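Local coordinates for phosphoserine aminotransferase (PDB 1W23), which catalyses the reversible, pyridoxal-phosphate-dependent transamination between phosphoserine and 2-oxoglutarate, a step of serine biosynthesis, at residues Gln68-Met82 against Leu224-Thr238. Numbering follows the deposited sequence.
Sequences QILFLQGGASLQFTM and LQYATHIKSDSLYNT. With PLP (pyridoxal-5'-phosphate), chain J; PLP (pyridoxal-5'-phosphate), chain R.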
loop_
_atom_site.group_PDB
_atom_site.type_symbol
_atom_site.label_atom_id
_atom_site.label_comp_id
_atom_site.label_asym_id
_atom_site.label_seq_id
_atom_site.Cartn_x
_atom_site.Cartn_y
_atom_site.Cartn_z
ATOM N N GLN A 68 -7.169 3.529 -19.249
ATOM C CA GLN A 68 -5.860 3.635 -18.558
ATOM C C GLN A 68 -5.883 2.668 -17.373
ATOM O O GLN A 68 -6.928 2.391 -16.771
ATOM C CB GLN A 68 -5.551 5.027 -18.124
ATOM C CG GLN A 68 -4.075 5.180 -17.607
ATOM C CD GLN A 68 -3.655 6.595 -17.437
ATOM O OE1 GLN A 68 -2.953 6.970 -16.442
ATOM N NE2 GLN A 68 -4.081 7.405 -18.383
ATOM N N ILE A 69 -4.710 2.168 -17.035
ATOM C CA ILE A 69 -4.485 1.260 -15.927
ATOM C C ILE A 69 -3.858 2.048 -14.783
ATOM O O ILE A 69 -2.772 2.604 -14.996
ATOM C CB ILE A 69 -3.586 0.106 -16.381
ATOM C CG1 ILE A 69 -4.242 -0.682 -17.534
ATOM C CG2 ILE A 69 -3.238 -0.821 -15.221
ATOM C CD1 ILE A 69 -3.224 -1.482 -18.332
ATOM N N LEU A 70 -4.501 2.092 -13.652
ATOM C CA LEU A 70 -4.002 2.742 -12.446
ATOM C C LEU A 70 -3.550 1.693 -11.450
ATOM O O LEU A 70 -4.179 0.631 -11.321
ATOM C CB LEU A 70 -5.055 3.622 -11.800
ATOM C CG LEU A 70 -5.749 4.622 -12.702
ATOM C CD1 LEU A 70 -6.805 5.395 -11.900
ATOM C CD2 LEU A 70 -4.793 5.614 -13.322
ATOM N N PHE A 71 -2.489 2.025 -10.706
ATOM C CA PHE A 71 -1.979 1.233 -9.595
ATOM C C PHE A 71 -2.088 2.114 -8.349
ATOM O O PHE A 71 -1.304 3.047 -8.192
ATOM C CB PHE A 71 -0.545 0.810 -9.806
ATOM C CG PHE A 71 -0.288 -0.064 -11.021
ATOM C CD1 PHE A 71 0.844 0.092 -11.765
ATOM C CD2 PHE A 71 -1.196 -1.060 -11.412
ATOM C CE1 PHE A 71 1.095 -0.698 -12.875
ATOM C CE2 PHE A 71 -0.934 -1.829 -12.531
ATOM C CZ PHE A 71 0.215 -1.683 -13.249
ATOM N N LEU A 72 -3.050 1.813 -7.479
ATOM C CA LEU A 72 -3.369 2.643 -6.311
ATOM C C LEU A 72 -3.146 1.867 -5.031
ATOM O O LEU A 72 -3.281 0.634 -4.983
ATOM C CB LEU A 72 -4.818 3.124 -6.381
ATOM C CG LEU A 72 -5.162 3.925 -7.639
ATOM C CD1 LEU A 72 -6.599 4.420 -7.525
ATOM C CD2 LEU A 72 -4.224 5.085 -7.863
ATOM N N GLN A 73 -2.886 2.582 -3.968
ATOM C CA GLN A 73 -2.894 2.029 -2.609
ATOM C C GLN A 73 -4.304 2.071 -2.064
ATOM O O GLN A 73 -5.163 2.828 -2.553
ATOM C CB GLN A 73 -1.921 2.796 -1.737
ATOM C CG GLN A 73 -0.475 2.743 -2.190
ATOM C CD GLN A 73 0.444 3.446 -1.197
ATOM O OE1 GLN A 73 0.541 3.004 -0.040
ATOM N NE2 GLN A 73 1.118 4.513 -1.633
ATOM N N GLY A 74 -4.539 1.280 -1.007
ATOM C CA GLY A 74 -5.752 1.385 -0.196
ATOM C C GLY A 74 -6.674 0.222 -0.237
ATOM O O GLY A 74 -7.666 0.135 0.515
ATOM N N GLY A 75 -6.429 -0.740 -1.135
ATOM C CA GLY A 75 -7.263 -1.914 -1.315
ATOM C C GLY A 75 -8.503 -1.638 -2.119
ATOM O O GLY A 75 -8.870 -0.489 -2.432
ATOM N N ALA A 76 -9.240 -2.709 -2.409
ATOM C CA ALA A 76 -10.581 -2.503 -2.966
ATOM C C ALA A 76 -11.449 -1.698 -2.021
ATOM O O ALA A 76 -12.336 -0.944 -2.467
ATOM C CB ALA A 76 -11.233 -3.840 -3.323
ATOM N N SER A 77 -11.221 -1.815 -0.696
ATOM C CA SER A 77 -12.086 -1.093 0.242
ATOM C C SER A 77 -12.002 0.413 0.037
ATOM O O SER A 77 -13.016 1.101 0.193
ATOM C CB SER A 77 -11.727 -1.435 1.683
ATOM O OG SER A 77 -11.956 -2.808 1.948
ATOM N N LEU A 78 -10.811 0.971 -0.320
ATOM C CA LEU A 78 -10.779 2.384 -0.581
ATOM C C LEU A 78 -11.529 2.735 -1.827
ATOM O O LEU A 78 -12.125 3.837 -1.934
ATOM C CB LEU A 78 -9.330 2.919 -0.632
ATOM C CG LEU A 78 -9.220 4.442 -0.649
ATOM C CD1 LEU A 78 -9.769 5.116 0.609
ATOM C CD2 LEU A 78 -7.770 4.839 -0.872
ATOM N N GLN A 79 -11.560 1.845 -2.841
ATOM C CA GLN A 79 -12.354 2.092 -4.033
ATOM C C GLN A 79 -13.842 2.158 -3.722
ATOM O O GLN A 79 -14.559 2.879 -4.438
ATOM C CB GLN A 79 -12.077 0.995 -5.089
ATOM C CG GLN A 79 -10.631 0.988 -5.575
ATOM C CD GLN A 79 -10.269 2.379 -6.110
ATOM O OE1 GLN A 79 -10.938 2.836 -7.069
ATOM N NE2 GLN A 79 -9.284 3.012 -5.528
ATOM N N PHE A 80 -14.315 1.477 -2.704
ATOM C CA PHE A 80 -15.725 1.594 -2.332
ATOM C C PHE A 80 -16.142 3.020 -2.076
ATOM O O PHE A 80 -17.278 3.392 -2.364
ATOM C CB PHE A 80 -16.049 0.770 -1.089
ATOM C CG PHE A 80 -15.861 -0.750 -1.194
ATOM C CD1 PHE A 80 -15.774 -1.483 -0.037
ATOM C CD2 PHE A 80 -15.830 -1.404 -2.417
ATOM C CE1 PHE A 80 -15.664 -2.872 -0.069
ATOM C CE2 PHE A 80 -15.716 -2.782 -2.460
ATOM C CZ PHE A 80 -15.679 -3.501 -1.303
ATOM N N THR A 81 -15.261 3.839 -1.505
ATOM C CA THR A 81 -15.556 5.276 -1.296
ATOM C C THR A 81 -15.037 6.142 -2.438
ATOM O O THR A 81 -15.704 7.114 -2.848
ATOM C CB THR A 81 -15.069 5.742 0.082
ATOM O OG1 THR A 81 -15.645 7.063 0.316
ATOM C CG2 THR A 81 -13.585 5.849 0.252
ATOM N N MET A 82 -13.872 5.848 -3.052
ATOM C CA MET A 82 -13.348 6.696 -4.102
ATOM C C MET A 82 -14.275 6.745 -5.290
ATOM O O MET A 82 -14.449 7.788 -5.907
ATOM C CB MET A 82 -11.917 6.229 -4.409
ATOM C CG MET A 82 -11.119 7.189 -5.230
ATOM S SD MET A 82 -9.425 6.633 -5.378
ATOM C CE MET A 82 -8.730 7.712 -6.600
ATOM N N LEU A 224 -7.656 11.545 -3.646
ATOM C CA LEU A 224 -8.902 10.811 -3.838
ATOM C C LEU A 224 -9.546 11.082 -5.189
ATOM O O LEU A 224 -10.624 10.509 -5.443
ATOM C CB LEU A 224 -9.870 11.045 -2.686
ATOM C CG LEU A 224 -9.361 10.449 -1.342
ATOM C CD1 LEU A 224 -10.074 11.054 -0.162
ATOM C CD2 LEU A 224 -9.538 8.935 -1.388
ATOM N N GLN A 225 -8.941 11.887 -6.029
ATOM C CA GLN A 225 -9.380 12.116 -7.425
ATOM C C GLN A 225 -8.790 11.103 -8.354
ATOM O O GLN A 225 -7.569 10.991 -8.396
ATOM C CB GLN A 225 -8.994 13.535 -7.916
ATOM C CG GLN A 225 -9.605 14.624 -7.103
ATOM C CD GLN A 225 -9.588 15.933 -7.755
ATOM O OE1 GLN A 225 -9.230 16.041 -8.928
ATOM N NE2 GLN A 225 -9.995 16.888 -6.973
ATOM N N TYR A 226 -9.607 10.409 -9.142
ATOM C CA TYR A 226 -8.984 9.581 -10.199
ATOM C C TYR A 226 -8.121 10.432 -11.135
ATOM O O TYR A 226 -7.074 9.957 -11.596
ATOM C CB TYR A 226 -9.992 8.765 -11.016
ATOM C CG TYR A 226 -10.657 7.708 -10.174
ATOM C CD1 TYR A 226 -11.944 7.849 -9.718
ATOM C CD2 TYR A 226 -9.983 6.550 -9.811
ATOM C CE1 TYR A 226 -12.548 6.882 -8.936
ATOM C CE2 TYR A 226 -10.576 5.585 -9.003
ATOM C CZ TYR A 226 -11.880 5.748 -8.565
ATOM O OH TYR A 226 -12.497 4.837 -7.777
ATOM N N ALA A 227 -8.548 11.669 -11.424
ATOM C CA ALA A 227 -7.801 12.522 -12.340
ATOM C C ALA A 227 -6.370 12.703 -11.883
ATOM O O ALA A 227 -5.448 12.770 -12.755
ATOM C CB ALA A 227 -8.542 13.860 -12.501
ATOM N N THR A 228 -6.077 12.794 -10.607
ATOM C CA THR A 228 -4.707 12.958 -10.106
ATOM C C THR A 228 -3.840 11.834 -10.583
ATOM O O THR A 228 -2.699 12.032 -11.045
ATOM C CB THR A 228 -4.743 13.007 -8.555
ATOM O OG1 THR A 228 -5.486 14.161 -8.151
ATOM C CG2 THR A 228 -3.359 13.043 -7.955
ATOM N N HIS A 229 -4.364 10.621 -10.430
ATOM C CA HIS A 229 -3.596 9.424 -10.732
ATOM C C HIS A 229 -3.522 9.160 -12.240
ATOM O O HIS A 229 -2.516 8.661 -12.742
ATOM C CB HIS A 229 -4.187 8.226 -9.965
ATOM C CG HIS A 229 -4.179 8.531 -8.486
ATOM N ND1 HIS A 229 -2.986 8.546 -7.771
ATOM C CD2 HIS A 229 -5.206 8.880 -7.659
ATOM C CE1 HIS A 229 -3.310 8.877 -6.526
ATOM N NE2 HIS A 229 -4.630 9.072 -6.411
ATOM N N ILE A 230 -4.574 9.483 -12.997
ATOM C CA ILE A 230 -4.553 9.387 -14.443
ATOM C C ILE A 230 -3.475 10.328 -14.986
ATOM O O ILE A 230 -2.602 9.915 -15.776
ATOM C CB ILE A 230 -5.923 9.770 -15.048
ATOM C CG1 ILE A 230 -6.936 8.625 -14.702
ATOM C CG2 ILE A 230 -5.858 9.977 -16.537
ATOM C CD1 ILE A 230 -8.393 9.039 -14.934
ATOM N N LYS A 231 -3.459 11.590 -14.585
ATOM C CA LYS A 231 -2.534 12.553 -15.119
ATOM C C LYS A 231 -1.081 12.241 -14.796
ATOM O O LYS A 231 -0.196 12.455 -15.606
ATOM C CB LYS A 231 -2.931 13.969 -14.603
ATOM C CG LYS A 231 -4.151 14.500 -15.365
ATOM C CD LYS A 231 -4.519 15.960 -14.995
ATOM C CE LYS A 231 -5.657 16.395 -15.902
ATOM N NZ LYS A 231 -6.588 17.425 -15.420
ATOM N N SER A 232 -0.858 11.699 -13.588
ATOM C CA SER A 232 0.482 11.354 -13.132
ATOM C C SER A 232 0.896 9.915 -13.422
ATOM O O SER A 232 1.964 9.519 -12.937
ATOM C CB SER A 232 0.601 11.595 -11.608
ATOM O OG SER A 232 -0.232 10.630 -10.961
ATOM N N ASP A 233 0.114 9.146 -14.147
ATOM C CA ASP A 233 0.423 7.746 -14.428
ATOM C C ASP A 233 0.708 6.940 -13.154
ATOM O O ASP A 233 1.634 6.127 -13.118
ATOM C CB ASP A 233 1.569 7.616 -15.408
ATOM C CG ASP A 233 1.783 6.224 -15.960
ATOM O OD1 ASP A 233 0.825 5.416 -15.995
ATOM O OD2 ASP A 233 2.914 5.944 -16.366
ATOM N N SER A 234 -0.107 7.176 -12.117
ATOM C CA SER A 234 0.003 6.465 -10.864
ATOM C C SER A 234 1.356 6.713 -10.154
ATOM O O SER A 234 1.771 5.873 -9.353
ATOM C CB SER A 234 -0.272 4.945 -11.021
ATOM O OG SER A 234 -1.530 4.733 -11.629
ATOM N N LEU A 235 1.959 7.840 -10.392
ATOM C CA LEU A 235 3.189 8.264 -9.745
ATOM C C LEU A 235 3.053 9.623 -9.083
ATOM O O LEU A 235 4.018 10.360 -8.913
ATOM C CB LEU A 235 4.352 8.271 -10.774
ATOM C CG LEU A 235 4.603 6.868 -11.382
ATOM C CD1 LEU A 235 5.426 7.039 -12.669
ATOM C CD2 LEU A 235 5.244 5.900 -10.424
ATOM N N TYR A 236 1.830 9.988 -8.690
ATOM C CA TYR A 236 1.605 11.254 -8.016
ATOM C C TYR A 236 2.408 11.316 -6.717
ATOM O O TYR A 236 3.075 12.304 -6.411
ATOM C CB TYR A 236 0.103 11.471 -7.736
ATOM C CG TYR A 236 -0.059 12.730 -6.902
ATOM C CD1 TYR A 236 0.070 14.016 -7.501
ATOM C CD2 TYR A 236 -0.322 12.682 -5.556
ATOM C CE1 TYR A 236 -0.085 15.140 -6.715
ATOM C CE2 TYR A 236 -0.443 13.832 -4.758
ATOM C CZ TYR A 236 -0.321 15.057 -5.348
ATOM O OH TYR A 236 -0.438 16.230 -4.648
ATOM N N ASN A 237 2.306 10.269 -5.925
ATOM C CA ASN A 237 3.129 10.092 -4.737
ATOM C C ASN A 237 3.866 8.769 -4.874
ATOM O O ASN A 237 3.839 8.106 -5.919
ATOM C CB ASN A 237 2.351 10.221 -3.416
ATOM C CG ASN A 237 1.435 9.057 -3.113
ATOM O OD1 ASN A 237 0.882 8.451 -4.025
ATOM N ND2 ASN A 237 1.260 8.765 -1.825
ATOM N N THR A 238 4.550 8.346 -3.815
ATOM C CA THR A 238 5.421 7.170 -3.942
ATOM C C THR A 238 4.582 5.930 -4.093
ATOM O O THR A 238 3.787 5.624 -3.200
ATOM C CB THR A 238 6.333 7.051 -2.730
ATOM O OG1 THR A 238 6.998 8.287 -2.460
ATOM C CG2 THR A 238 7.389 5.985 -3.007
HETATM N N1 PLP J . -14.030 -7.029 -2.687
HETATM C C2 PLP J . -13.893 -8.398 -2.837
HETATM C C2A PLP J . -14.747 -9.046 -3.863
HETATM C C3 PLP J . -12.981 -9.088 -2.054
HETATM O O3 PLP J . -12.833 -10.384 -2.214
HETATM C C4 PLP J . -12.197 -8.379 -1.072
HETATM C C4A PLP J . -11.175 -9.125 -0.291
HETATM C C5 PLP J . -12.361 -6.987 -0.965
HETATM C C6 PLP J . -13.297 -6.351 -1.763
HETATM C C5A PLP J . -11.616 -6.160 0.043
HETATM O O4P PLP J . -10.253 -5.915 -0.466
HETATM P P PLP J . -9.193 -5.103 0.474
HETATM O O1P PLP J . -8.999 -5.926 1.710
HETATM O O2P PLP J . -9.818 -3.749 0.774
HETATM O O3P PLP J . -7.995 -4.999 -0.457
HETATM N N1 PLP R . 6.346 14.236 3.634
HETATM C C2 PLP R . 7.726 14.208 3.653
HETATM C C2A PLP R . 8.395 15.001 4.743
HETATM C C3 PLP R . 8.411 13.472 2.681
HETATM O O3 PLP R . 9.716 13.439 2.727
HETATM C C4 PLP R . 7.663 12.719 1.761
HETATM C C4A PLP R . 8.375 11.807 0.725
HETATM C C5 PLP R . 6.276 12.811 1.742
HETATM C C6 PLP R . 5.624 13.565 2.693
HETATM C C5A PLP R . 5.339 12.167 0.658
HETATM O O4P PLP R . 5.295 10.696 1.018
HETATM P P PLP R . 4.431 9.722 0.049
HETATM O O1P PLP R . 5.099 9.755 -1.298
HETATM O O2P PLP R . 3.043 10.286 -0.005
HETATM O O3P PLP R . 4.527 8.417 0.766
HETATM O O HOH W 1 -1.444 4.918 -14.515
HETATM O O HOH W 2 3.476 6.135 -0.510
HETATM O O HOH W 3 0.033 5.796 -4.021
#
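Tyr226 OH donates a hydrogen bond to Gln79 OE1 at 2.6 Å, with the donor tilted 31° from the carbonyl plane. Gln79 OE1 lies at the edge of the phenol ring, in its plane. On strand 68-72, Phe71 N donates to Ser234 OG at 3.0 Å, nearly straight at 164°. Water 1 lies within hydrogen-bonding distance of Ser234 OG, Ile69 O and Asp233 OD1.

In one of its two conformers, Met82 CE lies over one face of the Tyr226 ring, 3.9 Å from its centroid, while Met82 SD makes an oblique Met-aromatic contact. An extended chain with CG anti to the backbone N (chi1 -166°) brings CE over that face. Leu70 CD1 meets the ring edge. Leu72 CD2 sits over a face of the His229 ring, 3.7 Å from its centroid. A phenylalanine in place of Tyr226 would probably leave Gln79 OE1 without its hydroxyl donor.

The contact joins edge strand 67-72 of the central seven-stranded sheet, and the helix after it, to helix 226-231. A Schellman motif with Asp233 as C-prime residue ends that helix and leads to Ser234.

Both segments reach cofactor phosphates, in different active sites of the dimer. Ser77 OG binds PLP (chain J) O2P at 2.6 Å. Thr238 OG1 binds PLP (chain R) O1P at 2.7 Å, beside Asn237 ND2 on O2P.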